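Local structure of peroxinectin A (Dictyostelium discoideum, 6ERC) at residues I162-N165 with L166-L169; P324-I327 with K328-Y331; I419-R422 with L423-A426. The protein uses hydrogen peroxide to oxidise phenolic donors and halides or thiocyanate at a heme, as a secreted glycoprotein of the animal heme peroxidase family. All blocks are in the same frame, centred on the assembly; numbering follows the deposited sequence.

Contact 1. Residues I162-N165 with L166-L169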
# COMPACT_ATOMS: atom_id res chain seq x y z
N ILE A 162 5.59 -17.45 -12.35
CA ILE A 162 4.29 -17.04 -11.84
C ILE A 162 3.50 -16.31 -12.92
O ILE A 162 2.28 -16.50 -13.04
CB ILE A 162 4.46 -16.17 -10.57
CG1 ILE A 162 3.10 -15.81 -9.99
CG2 ILE A 162 5.26 -14.91 -10.89
CD1 ILE A 162 3.17 -15.18 -8.61
N CYS A 163 4.17 -15.49 -13.72
CA CYS A 163 3.47 -14.75 -14.77
C CYS A 163 2.83 -15.71 -15.77
O CYS A 163 1.63 -15.62 -16.05
CB CYS A 163 4.44 -13.81 -15.48
SG CYS A 163 3.63 -12.82 -16.77
N LYS A 164 3.61 -16.65 -16.31
CA LYS A 164 3.11 -17.54 -17.34
C LYS A 164 2.05 -18.51 -16.83
O LYS A 164 1.43 -19.20 -17.64
CB LYS A 164 4.27 -18.32 -17.97
CG LYS A 164 5.12 -17.46 -18.90
CD LYS A 164 6.24 -18.25 -19.56
CE LYS A 164 7.02 -17.38 -20.53
NZ LYS A 164 8.16 -18.11 -21.17
N ASN A 165 1.83 -18.58 -15.52
CA ASN A 165 0.71 -19.34 -14.99
C ASN A 165 -0.55 -18.49 -14.85
O ASN A 165 -1.66 -19.03 -14.90
CB ASN A 165 1.07 -19.94 -13.62
CG ASN A 165 1.93 -21.18 -13.75
OD1 ASN A 165 3.08 -21.19 -13.33
ND2 ASN A 165 1.37 -22.24 -14.32
N LEU A 166 -0.40 -17.17 -14.70
CA LEU A 166 -1.56 -16.29 -14.60
C LEU A 166 -2.14 -15.91 -15.95
O LEU A 166 -3.27 -15.41 -16.01
CB LEU A 166 -1.18 -15.01 -13.84
CG LEU A 166 -1.18 -15.08 -12.32
CD1 LEU A 166 -0.60 -13.81 -11.73
CD2 LEU A 166 -2.59 -15.31 -11.78
N ARG A 167 -1.40 -16.12 -17.04
CA ARG A 167 -1.84 -15.72 -18.36
C ARG A 167 -2.24 -16.94 -19.18
O ARG A 167 -1.72 -18.04 -18.99
CB ARG A 167 -0.76 -14.92 -19.09
CG ARG A 167 0.59 -15.60 -19.14
CD ARG A 167 1.67 -14.68 -19.70
NE ARG A 167 1.94 -14.96 -21.11
CZ ARG A 167 3.02 -14.55 -21.76
NH1 ARG A 167 3.96 -13.84 -21.14
NH2 ARG A 167 3.17 -14.85 -23.04
N SER A 168 -3.18 -16.72 -20.11
CA SER A 168 -3.74 -17.82 -20.89
C SER A 168 -2.75 -18.37 -21.91
O SER A 168 -2.94 -19.50 -22.38
CB SER A 168 -5.01 -17.37 -21.61
OG SER A 168 -4.74 -16.33 -22.53
N LEU A 169 -1.72 -17.61 -22.27
CA LEU A 169 -0.77 -17.99 -23.30
C LEU A 169 -1.43 -18.08 -24.68
O LEU A 169 -0.95 -18.80 -25.56
CB LEU A 169 -0.08 -19.32 -22.96
CG LEU A 169 0.58 -19.40 -21.58
CD1 LEU A 169 1.08 -20.80 -21.32
CD2 LEU A 169 1.72 -18.40 -21.47

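Contact 2. Residues P324-I327 with K328-Y331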
# COMPACT_ATOMS: atom_id res chain seq x y z
N PRO A 324 -24.84 -1.56 2.97
CA PRO A 324 -23.38 -1.39 3.02
C PRO A 324 -22.70 -2.60 3.65
O PRO A 324 -23.22 -3.22 4.58
CB PRO A 324 -23.20 -0.13 3.87
CG PRO A 324 -24.49 0.60 3.76
CD PRO A 324 -25.54 -0.46 3.66
N LEU A 325 -21.52 -2.92 3.12
CA LEU A 325 -20.72 -4.02 3.65
C LEU A 325 -19.72 -3.47 4.65
O LEU A 325 -18.89 -2.63 4.27
CB LEU A 325 -20.00 -4.74 2.53
CG LEU A 325 -19.07 -5.90 2.92
CD1 LEU A 325 -19.87 -7.08 3.44
CD2 LEU A 325 -18.21 -6.31 1.73
N PRO A 326 -19.74 -3.89 5.92
CA PRO A 326 -18.75 -3.39 6.87
C PRO A 326 -17.37 -3.97 6.58
O PRO A 326 -17.24 -5.14 6.20
CB PRO A 326 -19.28 -3.84 8.23
CG PRO A 326 -20.11 -5.03 7.92
CD PRO A 326 -20.72 -4.78 6.57
N ILE A 327 -16.35 -3.14 6.76
CA ILE A 327 -14.97 -3.54 6.46
C ILE A 327 -14.65 -4.88 7.11
O ILE A 327 -14.10 -5.78 6.47
CB ILE A 327 -13.99 -2.44 6.90
CG1 ILE A 327 -14.11 -1.21 6.01
CG2 ILE A 327 -12.55 -2.96 6.92
CD1 ILE A 327 -13.63 -1.41 4.58
N LYS A 328 -14.98 -5.02 8.40
CA LYS A 328 -14.56 -6.20 9.14
C LYS A 328 -15.10 -7.49 8.52
O LYS A 328 -14.51 -8.56 8.71
CB LYS A 328 -15.00 -6.09 10.60
CG LYS A 328 -16.48 -5.79 10.82
CD LYS A 328 -16.78 -5.59 12.30
CE LYS A 328 -18.24 -5.23 12.54
NZ LYS A 328 -18.59 -3.87 12.03
N PHE A 329 -16.21 -7.42 7.78
CA PHE A 329 -16.74 -8.59 7.11
C PHE A 329 -16.16 -8.81 5.71
O PHE A 329 -16.47 -9.82 5.08
CB PHE A 329 -18.27 -8.50 7.00
CG PHE A 329 -18.99 -8.52 8.32
CD1 PHE A 329 -18.32 -8.78 9.51
CD2 PHE A 329 -20.36 -8.31 8.37
CE1 PHE A 329 -19.00 -8.80 10.71
CE2 PHE A 329 -21.04 -8.34 9.57
CZ PHE A 329 -20.36 -8.59 10.74
N SER A 330 -15.33 -7.89 5.22
CA SER A 330 -14.83 -7.96 3.86
C SER A 330 -13.38 -8.43 3.77
O SER A 330 -12.84 -8.52 2.66
CB SER A 330 -14.95 -6.59 3.18
OG SER A 330 -14.01 -5.67 3.71
N TYR A 331 -12.74 -8.72 4.90
CA TYR A 331 -11.35 -9.16 4.89
C TYR A 331 -11.25 -10.53 4.22
O TYR A 331 -11.78 -11.52 4.74
CB TYR A 331 -10.79 -9.22 6.31
CG TYR A 331 -10.69 -7.87 7.00
CD1 TYR A 331 -10.37 -6.72 6.29
CD2 TYR A 331 -10.91 -7.76 8.37
CE1 TYR A 331 -10.27 -5.49 6.92
CE2 TYR A 331 -10.82 -6.54 9.01
CZ TYR A 331 -10.50 -5.41 8.28
OH TYR A 331 -10.41 -4.19 8.92

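Contact 3. Residues I419-R422 with L423-A426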
# COMPACT_ATOMS: atom_id res chain seq x y z
N ILE A 419 -6.08 16.23 20.55
CA ILE A 419 -4.85 15.63 20.05
C ILE A 419 -3.71 15.91 21.02
O ILE A 419 -2.93 15.01 21.35
CB ILE A 419 -4.52 16.15 18.63
CG1 ILE A 419 -5.72 16.03 17.68
CG2 ILE A 419 -3.32 15.40 18.07
CD1 ILE A 419 -6.12 14.62 17.35
N GLN A 420 -3.61 17.15 21.50
CA GLN A 420 -2.58 17.49 22.48
C GLN A 420 -2.68 16.60 23.71
O GLN A 420 -1.68 16.06 24.19
CB GLN A 420 -2.69 18.96 22.87
CG GLN A 420 -2.38 19.94 21.76
CD GLN A 420 -2.55 21.37 22.20
OE1 GLN A 420 -2.62 21.66 23.40
NE2 GLN A 420 -2.62 22.29 21.24
N ASN A 421 -3.89 16.44 24.24
CA ASN A 421 -4.07 15.65 25.45
C ASN A 421 -3.65 14.20 25.22
O ASN A 421 -2.91 13.62 26.02
CB ASN A 421 -5.52 15.73 25.91
CG ASN A 421 -5.88 17.12 26.42
OD1 ASN A 421 -5.12 18.07 26.27
ND2 ASN A 421 -7.06 17.23 27.04
N ARG A 422 -4.12 13.59 24.12
CA ARG A 422 -3.77 12.20 23.86
C ARG A 422 -2.27 12.02 23.69
O ARG A 422 -1.73 10.97 24.06
CB ARG A 422 -4.52 11.71 22.62
CG ARG A 422 -6.01 11.55 22.85
CD ARG A 422 -6.71 10.81 21.72
NE ARG A 422 -8.11 10.55 22.05
CZ ARG A 422 -8.85 9.58 21.53
NH1 ARG A 422 -8.34 8.74 20.64
NH2 ARG A 422 -10.11 9.43 21.91
N LEU A 423 -1.58 13.02 23.15
CA LEU A 423 -0.12 12.95 23.08
C LEU A 423 0.51 13.07 24.46
O LEU A 423 1.43 12.32 24.79
CB LEU A 423 0.41 14.04 22.15
CG LEU A 423 0.07 13.90 20.67
CD1 LEU A 423 0.46 15.17 19.92
CD2 LEU A 423 0.76 12.69 20.06
N LYS A 424 0.03 14.02 25.28
CA LYS A 424 0.52 14.13 26.65
C LYS A 424 0.29 12.83 27.42
O LYS A 424 1.15 12.41 28.20
CB LYS A 424 -0.18 15.28 27.37
CG LYS A 424 0.16 16.67 26.84
CD LYS A 424 -0.71 17.73 27.51
CE LYS A 424 -0.61 19.07 26.80
NZ LYS A 424 -1.45 20.11 27.45
N ASN A 425 -0.86 12.19 27.21
CA ASN A 425 -1.17 10.95 27.91
C ASN A 425 -0.28 9.81 27.43
O ASN A 425 0.13 8.96 28.23
CB ASN A 425 -2.65 10.61 27.71
CG ASN A 425 -3.12 9.48 28.61
OD1 ASN A 425 -2.31 8.80 29.26
ND2 ASN A 425 -4.43 9.28 28.66
N ALA A 426 0.03 9.77 26.13
CA ALA A 426 0.80 8.66 25.58
C ALA A 426 2.30 8.84 25.82
O ALA A 426 3.00 7.87 26.12
CB ALA A 426 0.52 8.51 24.08

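Contact 1. Residues I162-N165 with L166-L169
The C-terminal end of helix 160-166, where the turns tighten, Leu166 being the last helical residue and Arg167 the first to leave helical geometry, brings the carbonyls of Ile162 and Cys163 onto the last amides. Leu166 N is shared: it reaches Ile162 O at 3.2 Å and Cys163 O at 2.9 Å, the latter from well above the carbonyl plane. Arg167 N adds only a weak bond to Cys163 O. This mixture of i+4 and i+3 bonds is that of a helix C-terminus tightening in its last turn, here in the helix-rich animal heme peroxidase fold, and Ile162 O also accepts from Asn165 N. The side chain of Arg167 then turns back along the helix. Because its chi1 of 53° sets CG between the backbone N and the carbonyl carbon, Arg167 CG lies 3.3 Å from Cys163 O, and CD is 4.0 Å from Cys163 SG. A bend at chi3 leads to the guanidinium, one face of which lies under Lys164 CG at 4.4 Å from NH1. NH2 makes salt bridges to Glu248 and Asp247, and Phe251 adds a cation-pi contact. A leucine here would probably leave both carboxylates without their cationic mate and Phe251 without its cation-pi partner. Beyond it, Leu169 CD2 rests 3.9 Å from Lys164 O.

Contact 2. Residues P324-I327 with K328-Y331
Ile327 O is gripped twice by Ser330, through the backbone N at 2.7 Å and the hydroxyl OG at 2.8 Å. The two donors divide the oxygen between them: OG lies in the carbonyl plane on a lone pair, whereas the amide approaches from above that plane, with a fairly straight N-H...O angle of 161°. Placing OG between the backbone N and the carbonyl carbon (chi1 72°) turns the hydroxyl back to this oxygen. The same carbonyl oxygen also sits over the centre of one face of the Tyr331 ring, 3.7 Å above its plane. Near the hydroxyl end of that ring, Ile327 CG2 lies 3.4 Å from Tyr331 CE1 and also touches OH, the two side chains crossing obliquely.

One residue earlier, Phe329 N bonds to Pro326 O at 3.0 Å, again from above the carbonyl plane. The proline ring meets the Phe329 ring obliquely, Pro326 CG being 3.3 Å from CD2, while Leu325 CD2 packs 3.6 Å from Ser330 CB. Asp363 takes the amide of Lys328, and Phe367 meets the Tyr331 ring edge-to-face. The successive i+3 bonds are those of overlapping tight turns, here following strand 321-326 of a two-stranded antiparallel hairpin and delivering Tyr331 to the heme pocket, where it touches the cofactor.

Contact 3. Residues I419-R422 with L423-A426
Residues 419-422 and 423-426 form a single run of alpha-helix, joined by four consecutive i+4 backbone bonds: Leu423 N to Ile419 O, Lys424 N to Gln420 O, Asn425 N to Asn421 O and Ala426 N to Arg422 O. They span 2.8 Å, for Asn425 N to Asn421 O, to 3.0 Å, for Ala426 N to Arg422 O. The last is the most bent, its N-H...O angle being 142°.

Side chains of the second half lean over carbonyls one turn back. Leu423 CG lies 3.3 Å from Ile419 O, with the branch CD1 running on to Ile419 CG2 at 4.2 Å, an apolar contact alongside the helix. Lys424 follows the same path: CG points away from its own carbonyl carbon (chi1 -67°) and comes within 3.3 Å of Gln420 O, after which the extended chain carries CE to 4.4 Å from Gln420 CB. Ala426 CB is likewise 3.3 Å from Arg422 O.

Two polar ends reach neighbouring backbone: Arg422 NH1 bonds to the carbonyls of Ile55 and Asp57, and Gln420 NE2 to that of Thr414. Helix 417-426 packs through Ala426 and Asn425 on helix 48-56, and through Leu423 and Lys424 on Trp410 of helix 410-413.

In the fold
The three contacts illustrate how local chain geometry serves different parts of one heme peroxidase domain: a helix end, a pair of turns and a regular helical run. Contact 2 alone adjoins the cofactor, the Tyr331 side chain being about 4 Å from the heme and about 11 Å from those of His81 and Arg213, the predicted proton acceptor and transition-state stabiliser. Contacts 1 and 3 lie on opposite sides of the chain's centre, their own centres about 51 Å apart; each is about 31 Å from contact 2, centre to centre. The calcium ion lies about 12 Å from the side chain of Ile327 and about 9 Å from that of Ile419; the sodium ion is about 12 Å from the Ile162 side chain.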